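Local coordinates for Non-structural protein 2 (Human rotavirus C, PDB 2GU0), which probably takes part in replication and packaging of the viral genome, binding single-stranded RNA and hydrolysing nucleoside triphosphates as a homo-octamer, at residues A[201-209]-A[295-306]; A[67-76]-A[173-181]. All blocks are in the same frame, centred on the assembly; numbering follows the deposited sequence.

Contact 1. Residues A[201-209]-A[295-306]; sequences AFAAYIRYN and VRTATNKIESDL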
loop_
_atom_site.group_PDB
_atom_site.type_symbol
_atom_site.label_atom_id
_atom_site.label_comp_id
_atom_site.label_asym_id
_atom_site.label_seq_id
_atom_site.Cartn_x
_atom_site.Cartn_y
_atom_site.Cartn_z
ATOM N N ALA A 201 -7.620 32.803 41.650
ATOM C CA ALA A 201 -7.004 32.998 40.352
ATOM C C ALA A 201 -7.531 31.917 39.399
ATOM O O ALA A 201 -7.969 32.199 38.283
ATOM C CB ALA A 201 -5.497 32.917 40.475
ATOM N N PHE A 202 -7.495 30.676 39.866
ATOM C CA PHE A 202 -7.953 29.537 39.087
ATOM C C PHE A 202 -9.440 29.707 38.722
ATOM O O PHE A 202 -9.850 29.449 37.583
ATOM C CB PHE A 202 -7.721 28.264 39.913
ATOM C CG PHE A 202 -8.107 26.999 39.214
ATOM C CD1 PHE A 202 -7.392 26.553 38.106
ATOM C CD2 PHE A 202 -9.201 26.259 39.652
ATOM C CE1 PHE A 202 -7.763 25.386 37.442
ATOM C CE2 PHE A 202 -9.578 25.101 39.001
ATOM C CZ PHE A 202 -8.860 24.660 37.891
ATOM N N ALA A 203 -10.233 30.148 39.698
ATOM C CA ALA A 203 -11.669 30.368 39.522
ATOM C C ALA A 203 -11.898 31.315 38.356
ATOM O O ALA A 203 -12.780 31.099 37.522
ATOM C CB ALA A 203 -12.261 30.963 40.796
ATOM N N ALA A 204 -11.092 32.370 38.315
ATOM C CA ALA A 204 -11.165 33.359 37.257
ATOM C C ALA A 204 -10.624 32.731 35.986
ATOM O O ALA A 204 -11.147 32.966 34.903
ATOM C CB ALA A 204 -10.343 34.576 37.626
ATOM N N TYR A 205 -9.579 31.920 36.120
ATOM C CA TYR A 205 -8.999 31.273 34.956
ATOM C C TYR A 205 -10.022 30.439 34.206
ATOM O O TYR A 205 -10.121 30.548 32.989
ATOM C CB TYR A 205 -7.825 30.365 35.325
ATOM C CG TYR A 205 -7.239 29.685 34.108
ATOM C CD1 TYR A 205 -6.277 30.315 33.332
ATOM C CD2 TYR A 205 -7.729 28.450 33.670
ATOM C CE1 TYR A 205 -5.820 29.738 32.138
ATOM C CE2 TYR A 205 -7.284 27.865 32.477
ATOM C CZ TYR A 205 -6.334 28.516 31.720
ATOM O OH TYR A 205 -5.914 27.966 30.540
ATOM N N ILE A 206 -10.777 29.601 34.906
ATOM C CA ILE A 206 -11.746 28.771 34.200
ATOM C C ILE A 206 -12.997 29.518 33.762
ATOM O O ILE A 206 -13.733 29.047 32.895
ATOM C CB ILE A 206 -12.172 27.516 35.015
ATOM C CG1 ILE A 206 -12.741 27.926 36.370
ATOM C CG2 ILE A 206 -10.988 26.565 35.172
ATOM C CD1 ILE A 206 -13.234 26.751 37.183
ATOM N N ARG A 207 -13.251 30.684 34.348
ATOM C CA ARG A 207 -14.430 31.430 33.936
ATOM C C ARG A 207 -14.211 31.929 32.526
ATOM O O ARG A 207 -15.110 31.868 31.693
ATOM C CB ARG A 207 -14.694 32.614 34.850
ATOM C CG ARG A 207 -15.586 32.311 36.028
ATOM C CD ARG A 207 -16.477 33.508 36.338
ATOM N NE ARG A 207 -17.815 33.348 35.774
ATOM C CZ ARG A 207 -18.647 34.349 35.508
ATOM N NH1 ARG A 207 -18.287 35.605 35.745
ATOM N NH2 ARG A 207 -19.850 34.087 35.009
ATOM N N TYR A 208 -13.001 32.405 32.257
ATOM C CA TYR A 208 -12.672 32.915 30.935
ATOM C C TYR A 208 -12.318 31.815 29.913
ATOM O O TYR A 208 -12.683 31.917 28.740
ATOM C CB TYR A 208 -11.530 33.933 31.048
ATOM C CG TYR A 208 -11.103 34.511 29.726
ATOM C CD1 TYR A 208 -11.874 35.475 29.079
ATOM C CD2 TYR A 208 -9.948 34.061 29.096
ATOM C CE1 TYR A 208 -11.502 35.975 27.830
ATOM C CE2 TYR A 208 -9.569 34.551 27.855
ATOM C CZ TYR A 208 -10.347 35.503 27.222
ATOM O OH TYR A 208 -9.967 35.966 25.982
ATOM N N ASN A 209 -11.637 30.759 30.357
ATOM C CA ASN A 209 -11.237 29.661 29.460
ATOM C C ASN A 209 -12.253 28.533 29.249
ATOM O O ASN A 209 -12.131 27.762 28.300
ATOM C CB ASN A 209 -9.922 29.057 29.940
ATOM C CG ASN A 209 -8.750 29.949 29.653
ATOM O OD1 ASN A 209 -8.251 29.983 28.523
ATOM N ND2 ASN A 209 -8.309 30.704 30.665
ATOM N N VAL A 295 -14.711 37.337 41.618
ATOM C CA VAL A 295 -14.414 36.448 40.509
ATOM C C VAL A 295 -14.727 37.100 39.158
ATOM O O VAL A 295 -13.936 36.988 38.217
ATOM C CB VAL A 295 -15.185 35.124 40.666
ATOM C CG1 VAL A 295 -15.071 34.286 39.405
ATOM C CG2 VAL A 295 -14.619 34.365 41.850
ATOM N N ARG A 296 -15.868 37.778 39.057
ATOM C CA ARG A 296 -16.221 38.448 37.809
ATOM C C ARG A 296 -15.132 39.461 37.478
ATOM O O ARG A 296 -14.595 39.476 36.366
ATOM C CB ARG A 296 -17.549 39.183 37.938
ATOM C CG ARG A 296 -18.770 38.309 38.025
ATOM C CD ARG A 296 -19.951 39.176 38.387
ATOM N NE ARG A 296 -21.198 38.427 38.475
ATOM C CZ ARG A 296 -22.328 38.926 38.969
ATOM N NH1 ARG A 296 -22.357 40.174 39.423
ATOM N NH2 ARG A 296 -23.431 38.182 39.001
ATOM N N THR A 297 -14.817 40.309 38.455
ATOM C CA THR A 297 -13.788 41.338 38.302
ATOM C C THR A 297 -12.480 40.683 37.882
ATOM O O THR A 297 -11.761 41.193 37.022
ATOM C CB THR A 297 -13.555 42.116 39.638
ATOM O OG1 THR A 297 -14.668 42.983 39.894
ATOM C CG2 THR A 297 -12.270 42.943 39.579
ATOM N N ALA A 298 -12.185 39.547 38.501
ATOM C CA ALA A 298 -10.968 38.821 38.201
ATOM C C ALA A 298 -10.992 38.279 36.772
ATOM O O ALA A 298 -9.956 38.258 36.105
ATOM C CB ALA A 298 -10.775 37.689 39.201
ATOM N N THR A 299 -12.160 37.857 36.289
ATOM C CA THR A 299 -12.235 37.331 34.931
ATOM C C THR A 299 -12.215 38.437 33.866
ATOM O O THR A 299 -11.650 38.250 32.790
ATOM C CB THR A 299 -13.475 36.423 34.734
ATOM O OG1 THR A 299 -14.666 37.207 34.777
ATOM C CG2 THR A 299 -13.541 35.394 35.824
ATOM N N ASN A 300 -12.821 39.587 34.153
ATOM C CA ASN A 300 -12.799 40.692 33.191
ATOM C C ASN A 300 -11.348 41.158 33.060
ATOM O O ASN A 300 -10.894 41.544 31.986
ATOM C CB ASN A 300 -13.658 41.872 33.670
ATOM C CG ASN A 300 -15.122 41.510 33.833
ATOM O OD1 ASN A 300 -15.714 40.869 32.967
ATOM N ND2 ASN A 300 -15.719 41.936 34.944
ATOM N N LYS A 301 -10.632 41.122 34.177
ATOM C CA LYS A 301 -9.229 41.515 34.233
ATOM C C LYS A 301 -8.381 40.617 33.319
ATOM O O LYS A 301 -7.412 41.085 32.704
ATOM C CB LYS A 301 -8.742 41.436 35.692
ATOM C CG LYS A 301 -7.264 41.713 35.928
ATOM C CD LYS A 301 -6.873 43.152 35.635
ATOM C CE LYS A 301 -5.382 43.375 35.935
ATOM N NZ LYS A 301 -4.940 44.781 35.713
ATOM N N ILE A 302 -8.743 39.335 33.231
ATOM C CA ILE A 302 -8.006 38.415 32.380
ATOM C C ILE A 302 -8.195 38.855 30.947
ATOM O O ILE A 302 -7.236 38.966 30.192
ATOM C CB ILE A 302 -8.505 36.965 32.492
ATOM C CG1 ILE A 302 -8.127 36.387 33.852
ATOM C CG2 ILE A 302 -7.896 36.110 31.373
ATOM C CD1 ILE A 302 -8.530 34.948 34.020
ATOM N N GLU A 303 -9.445 39.104 30.576
ATOM C CA GLU A 303 -9.756 39.540 29.228
ATOM C C GLU A 303 -8.993 40.804 28.908
ATOM O O GLU A 303 -8.359 40.905 27.863
ATOM C CB GLU A 303 -11.243 39.816 29.071
ATOM C CG GLU A 303 -11.610 39.998 27.624
ATOM C CD GLU A 303 -13.048 40.374 27.427
ATOM O OE1 GLU A 303 -13.923 39.693 28.003
ATOM O OE2 GLU A 303 -13.303 41.352 26.683
ATOM N N SER A 304 -9.053 41.766 29.819
ATOM C CA SER A 304 -8.364 43.037 29.642
ATOM C C SER A 304 -6.852 42.866 29.472
ATOM O O SER A 304 -6.285 43.294 28.472
ATOM C CB SER A 304 -8.654 43.949 30.834
ATOM O OG SER A 304 -8.012 45.205 30.685
ATOM N N ASP A 305 -6.201 42.236 30.450
ATOM C CA ASP A 305 -4.758 42.024 30.397
ATOM C C ASP A 305 -4.371 41.281 29.154
ATOM O O ASP A 305 -3.268 41.420 28.657
ATOM C CB ASP A 305 -4.272 41.226 31.606
ATOM C CG ASP A 305 -4.396 41.997 32.892
ATOM O OD1 ASP A 305 -4.150 43.221 32.864
ATOM O OD2 ASP A 305 -4.722 41.381 33.928
ATOM N N LEU A 306 -5.292 40.474 28.659
ATOM C CA LEU A 306 -5.037 39.696 27.467
ATOM C C LEU A 306 -5.129 40.597 26.231
ATOM O O LEU A 306 -4.433 40.375 25.239
ATOM C CB LEU A 306 -6.041 38.546 27.395
ATOM C CG LEU A 306 -5.634 37.337 26.553
ATOM C CD1 LEU A 306 -4.235 36.903 26.935
ATOM C CD2 LEU A 306 -6.630 36.203 26.763
#

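Contact 2. Residues A[67-76]-A[173-181]; sequences YGLDYESDQY and NHKLLPLMA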
loop_
_atom_site.group_PDB
_atom_site.type_symbol
_atom_site.label_atom_id
_atom_site.label_comp_id
_atom_site.label_asym_id
_atom_site.label_seq_id
_atom_site.Cartn_x
_atom_site.Cartn_y
_atom_site.Cartn_z
ATOM N N TYR A 67 -26.125 -1.673 23.222
ATOM C CA TYR A 67 -24.920 -0.913 23.510
ATOM C C TYR A 67 -24.244 -1.447 24.744
ATOM O O TYR A 67 -24.824 -1.430 25.827
ATOM C CB TYR A 67 -25.237 0.554 23.750
ATOM C CG TYR A 67 -24.020 1.382 24.111
ATOM C CD1 TYR A 67 -22.995 1.592 23.184
ATOM C CD2 TYR A 67 -23.904 1.977 25.368
ATOM C CE1 TYR A 67 -21.887 2.382 23.498
ATOM C CE2 TYR A 67 -22.804 2.763 25.692
ATOM C CZ TYR A 67 -21.801 2.964 24.752
ATOM O OH TYR A 67 -20.723 3.760 25.060
ATOM N N GLY A 68 -23.010 -1.909 24.580
ATOM C CA GLY A 68 -22.267 -2.425 25.707
ATOM C C GLY A 68 -20.776 -2.425 25.450
ATOM O O GLY A 68 -20.289 -1.820 24.493
ATOM N N LEU A 69 -20.050 -3.102 26.329
ATOM C CA LEU A 69 -18.612 -3.221 26.212
ATOM C C LEU A 69 -18.289 -3.869 24.885
ATOM O O LEU A 69 -18.795 -4.943 24.580
ATOM C CB LEU A 69 -18.077 -4.110 27.331
ATOM C CG LEU A 69 -18.210 -3.529 28.724
ATOM C CD1 LEU A 69 -18.003 -4.597 29.773
ATOM C CD2 LEU A 69 -17.200 -2.421 28.864
ATOM N N ASP A 70 -17.449 -3.233 24.090
ATOM C CA ASP A 70 -17.089 -3.833 22.821
ATOM C C ASP A 70 -15.933 -4.786 23.137
ATOM O O ASP A 70 -14.768 -4.519 22.847
ATOM C CB ASP A 70 -16.699 -2.741 21.816
ATOM C CG ASP A 70 -16.327 -3.302 20.467
ATOM O OD1 ASP A 70 -16.842 -4.394 20.124
ATOM O OD2 ASP A 70 -15.525 -2.651 19.758
ATOM N N TYR A 71 -16.289 -5.901 23.760
ATOM C CA TYR A 71 -15.334 -6.908 24.187
ATOM C C TYR A 71 -14.587 -7.554 23.034
ATOM O O TYR A 71 -13.604 -8.275 23.250
ATOM C CB TYR A 71 -16.066 -7.965 25.008
ATOM C CG TYR A 71 -17.070 -8.768 24.212
ATOM C CD1 TYR A 71 -16.673 -9.893 23.502
ATOM C CD2 TYR A 71 -18.399 -8.374 24.128
ATOM C CE1 TYR A 71 -17.563 -10.599 22.727
ATOM C CE2 TYR A 71 -19.300 -9.073 23.352
ATOM C CZ TYR A 71 -18.872 -10.185 22.649
ATOM O OH TYR A 71 -19.732 -10.874 21.828
ATOM N N GLU A 72 -15.051 -7.294 21.813
ATOM C CA GLU A 72 -14.409 -7.846 20.621
ATOM C C GLU A 72 -13.191 -6.995 20.319
ATOM O O GLU A 72 -12.319 -7.379 19.536
ATOM C CB GLU A 72 -15.365 -7.816 19.431
ATOM C CG GLU A 72 -16.625 -8.630 19.629
ATOM C CD GLU A 72 -16.790 -9.718 18.578
ATOM O OE1 GLU A 72 -15.760 -10.160 18.014
ATOM O OE2 GLU A 72 -17.948 -10.139 18.332
ATOM N N SER A 73 -13.143 -5.837 20.971
ATOM C CA SER A 73 -12.053 -4.878 20.822
ATOM C C SER A 73 -10.696 -5.307 21.398
ATOM O O SER A 73 -10.618 -6.040 22.381
ATOM C CB SER A 73 -12.457 -3.553 21.456
ATOM O OG SER A 73 -11.373 -2.651 21.411
ATOM N N ASP A 74 -9.625 -4.835 20.768
ATOM C CA ASP A 74 -8.267 -5.136 21.212
ATOM C C ASP A 74 -8.050 -4.402 22.518
ATOM O O ASP A 74 -7.074 -4.635 23.220
ATOM C CB ASP A 74 -7.241 -4.610 20.209
ATOM C CG ASP A 74 -6.632 -5.700 19.370
ATOM O OD1 ASP A 74 -6.289 -6.760 19.939
ATOM O OD2 ASP A 74 -6.479 -5.491 18.145
ATOM N N GLN A 75 -8.964 -3.490 22.821
ATOM C CA GLN A 75 -8.866 -2.679 24.015
ATOM C C GLN A 75 -9.406 -3.441 25.229
ATOM O O GLN A 75 -9.037 -3.148 26.366
ATOM C CB GLN A 75 -9.632 -1.376 23.793
ATOM C CG GLN A 75 -9.173 -0.246 24.660
ATOM C CD GLN A 75 -7.839 0.303 24.234
ATOM O OE1 GLN A 75 -6.863 -0.434 24.094
ATOM N NE2 GLN A 75 -7.781 1.610 24.034
ATOM N N TYR A 76 -10.278 -4.416 24.968
ATOM C CA TYR A 76 -10.864 -5.263 26.009
ATOM C C TYR A 76 -9.764 -6.186 26.566
ATOM O O TYR A 76 -9.665 -6.395 27.780
ATOM C CB TYR A 76 -12.011 -6.102 25.420
ATOM C CG TYR A 76 -12.624 -7.093 26.388
ATOM C CD1 TYR A 76 -13.521 -6.682 27.387
ATOM C CD2 TYR A 76 -12.279 -8.440 26.327
ATOM C CE1 TYR A 76 -14.054 -7.600 28.301
ATOM C CE2 TYR A 76 -12.799 -9.364 27.229
ATOM C CZ TYR A 76 -13.682 -8.943 28.210
ATOM O OH TYR A 76 -14.172 -9.882 29.078
ATOM N N ASN A 173 -13.659 8.873 21.284
ATOM C CA ASN A 173 -12.884 7.892 20.517
ATOM C C ASN A 173 -12.570 6.557 21.194
ATOM O O ASN A 173 -11.797 5.761 20.667
ATOM C CB ASN A 173 -11.572 8.519 20.039
ATOM C CG ASN A 173 -11.770 9.445 18.853
ATOM O OD1 ASN A 173 -12.284 9.029 17.807
ATOM N ND2 ASN A 173 -11.362 10.708 19.006
ATOM N N HIS A 174 -13.162 6.313 22.356
ATOM C CA HIS A 174 -12.934 5.066 23.071
ATOM C C HIS A 174 -13.441 3.857 22.298
ATOM O O HIS A 174 -14.475 3.935 21.636
ATOM C CB HIS A 174 -13.634 5.113 24.419
ATOM C CG HIS A 174 -12.909 5.921 25.440
ATOM N ND1 HIS A 174 -13.318 6.000 26.751
ATOM C CD2 HIS A 174 -11.770 6.645 25.355
ATOM C CE1 HIS A 174 -12.455 6.730 27.433
ATOM N NE2 HIS A 174 -11.508 7.133 26.608
ATOM N N LYS A 175 -12.727 2.736 22.381
ATOM C CA LYS A 175 -13.178 1.535 21.692
ATOM C C LYS A 175 -14.158 0.710 22.554
ATOM O O LYS A 175 -14.983 -0.033 22.026
ATOM C CB LYS A 175 -11.984 0.675 21.254
ATOM C CG LYS A 175 -11.420 1.050 19.882
ATOM C CD LYS A 175 -10.523 -0.064 19.275
ATOM C CE LYS A 175 -11.301 -1.249 18.635
ATOM N NZ LYS A 175 -10.398 -2.351 18.149
ATOM N N LEU A 176 -14.088 0.860 23.875
ATOM C CA LEU A 176 -14.971 0.113 24.769
ATOM C C LEU A 176 -16.396 0.652 24.844
ATOM O O LEU A 176 -17.328 -0.007 24.397
ATOM C CB LEU A 176 -14.362 0.031 26.176
ATOM C CG LEU A 176 -13.141 -0.885 26.323
ATOM C CD1 LEU A 176 -12.706 -0.950 27.779
ATOM C CD2 LEU A 176 -13.493 -2.279 25.828
ATOM N N LEU A 177 -16.569 1.844 25.403
ATOM C CA LEU A 177 -17.893 2.440 25.517
ATOM C C LEU A 177 -17.862 3.882 25.052
ATOM O O LEU A 177 -17.848 4.802 25.869
ATOM C CB LEU A 177 -18.368 2.387 26.958
ATOM C CG LEU A 177 -18.385 0.999 27.602
ATOM C CD1 LEU A 177 -18.679 1.133 29.093
ATOM C CD2 LEU A 177 -19.431 0.121 26.926
ATOM N N PRO A 178 -17.865 4.098 23.726
ATOM C CA PRO A 178 -17.836 5.421 23.088
ATOM C C PRO A 178 -18.867 6.369 23.680
ATOM O O PRO A 178 -19.972 5.954 24.018
ATOM C CB PRO A 178 -18.126 5.099 21.631
ATOM C CG PRO A 178 -17.500 3.764 21.463
ATOM C CD PRO A 178 -17.957 3.040 22.705
ATOM N N LEU A 179 -18.504 7.641 23.806
ATOM C CA LEU A 179 -19.411 8.641 24.373
ATOM C C LEU A 179 -19.050 10.048 23.884
ATOM O O LEU A 179 -17.882 10.352 23.620
ATOM C CB LEU A 179 -19.354 8.590 25.900
ATOM C CG LEU A 179 -20.484 9.313 26.617
ATOM C CD1 LEU A 179 -21.773 8.601 26.283
ATOM C CD2 LEU A 179 -20.251 9.315 28.118
ATOM N N MET A 180 -20.054 10.913 23.790
ATOM C CA MET A 180 -19.838 12.268 23.291
ATOM C C MET A 180 -19.645 13.359 24.336
ATOM O O MET A 180 -19.070 14.401 24.032
ATOM C CB MET A 180 -20.986 12.652 22.362
ATOM C CG MET A 180 -21.298 11.570 21.357
ATOM S SD MET A 180 -19.784 10.937 20.638
ATOM C CE MET A 180 -19.269 12.361 19.588
ATOM N N ALA A 181 -20.121 13.137 25.555
ATOM C CA ALA A 181 -19.962 14.131 26.610
ATOM C C ALA A 181 -18.672 14.958 26.447
ATOM O O ALA A 181 -17.597 14.415 26.181
ATOM C CB ALA A 181 -19.978 13.447 27.974
#

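Contact 1. Residues A[201-209]-A[295-306]
Ala204 drops its methyl as a knob into a hole formed by Val295, Ala298, Thr299 and Ile302, with its CB 3.5 Å from CB of Ala298. This is helix-to-helix packing in the C-terminal, HIT-related half of the chain: the axes of segments 201-209 and 295-306 cross at -60° and come within 8.3 Å. The small Ala204 and Ala298 side chains at the crossing fit that close approach.

Toward the C-terminal ends, Tyr208 stretches across the gap. Its CG lies opposite the backbone N (chi1 179°), which carries the ring over to helix 293-307. There the CD2 side of the ring rests 3.7 Å from CG2 of Ile302, while CE2 lies 3.5 Å from CD2 of Leu306. At CE1 the Tyr208 ring meets the aliphatic carbons of Glu303, CG 4.0 Å away. The CG1 branch of Ile302 ends with CD1 against the carbonyl of Ala204.

Arg207 slants across Val295 and Thr299 with its chain bent at chi2 and chi3. CD approaches CG1 of Val295 at 3.5 Å, and NH1 comes to 3.6 Å from Arg296 CG, so the aliphatic part of Arg296 meets the guanidinium. The two guanidinium planes are turned 39° apart.

Farther out, Tyr205 stacks on Tyr159, and Phe202 packs on Phe164 and Phe261, setting helix 196-209 against the five-stranded antiparallel sheet (Tyr159 and Phe164) and the loop carrying Phe261. A second subunit closes on the same helix pair, where its Asn211 donates to Tyr208 O and its Arg296 packs against Arg296. Within helix 293-307, Thr299 keeps CG2 turned to Ala204 while its hydroxyl OG1 donates to Arg296 O at 2.8 Å, a carbonyl that also accepts from Asn300 N.

Contact 2. Residues A[67-76]-A[173-181]
The backbone N of Asp70 donates to the carbonyl O of Leu176 at 3.2 Å. The bond is moderately bent (147° at the hydrogen), and the donor sits 21° out of the carbonyl plane. It meets the chain where it turns sharply: Asp70 is the centre of an inverse gamma turn and also opens a type I turn that ends at Ser73.

Leu177 extends toward residues 68 and 69. Its CG lies 3.8 Å from CD2 of Leu69, the two side chains slanting past each other. The end of Leu176 meets the start of helix 74-90 instead, its CD2 4.1 Å from CB of Tyr76. Val108 of helix 108-119 touches Leu69, Leu176 and Leu177, joining them in an apolar cluster.

The contact is a loop-to-loop junction between the two halves of the subunit: 173-181 lies in the loop connecting antiparallel strands 164-170 and 182-188 of the C-terminal, HIT-related half, and 67-76 leads into helix 74-90 of the N-terminal half. Glu112 clamps the two together. Its OE2 accepts from Lys175 N and Gln75 NE2, and its OE1 from Leu176 N.

Lys175 folds its chain over the helix start, where Ser73 holds the N-cap position, its OG probably accepting from Gln75 N, whose place in the model is less certain. A bend at chi3 (79°) lays the lysine along that hydroxyl, with CD 3.5 Å from Ser73 OG and CB 4.0 Å from CB of Gln75. NZ remains 5.0 Å from OD2 of Asp74 and 5.4 Å from OD2 of Asp70, so any attraction to these carboxylates is probably long-range. At the far end Tyr67 crosses Pro178 at a slant, its CE1 4.1 Å from the proline CD.

In the fold
Contact 2 closes before contact 1 opens along the chain, and the two never touch: their centres are about 37 Å apart and their nearest atoms about 14 Å. Strand 182-188 joins them, leaving the loop of contact 2 and leading on to helix 196-209 of contact 1. That strand carries Lys185, a predicted ATP ligand, and pairs with strand 222-227, which begins at the predicted catalytic His222. Contact 2 lies near the predicted nucleotide site, the Leu69 side chain being about 4 Å from that of Val108. Contact 1 lies away from the annotated sites, at a periphery where a second subunit packs.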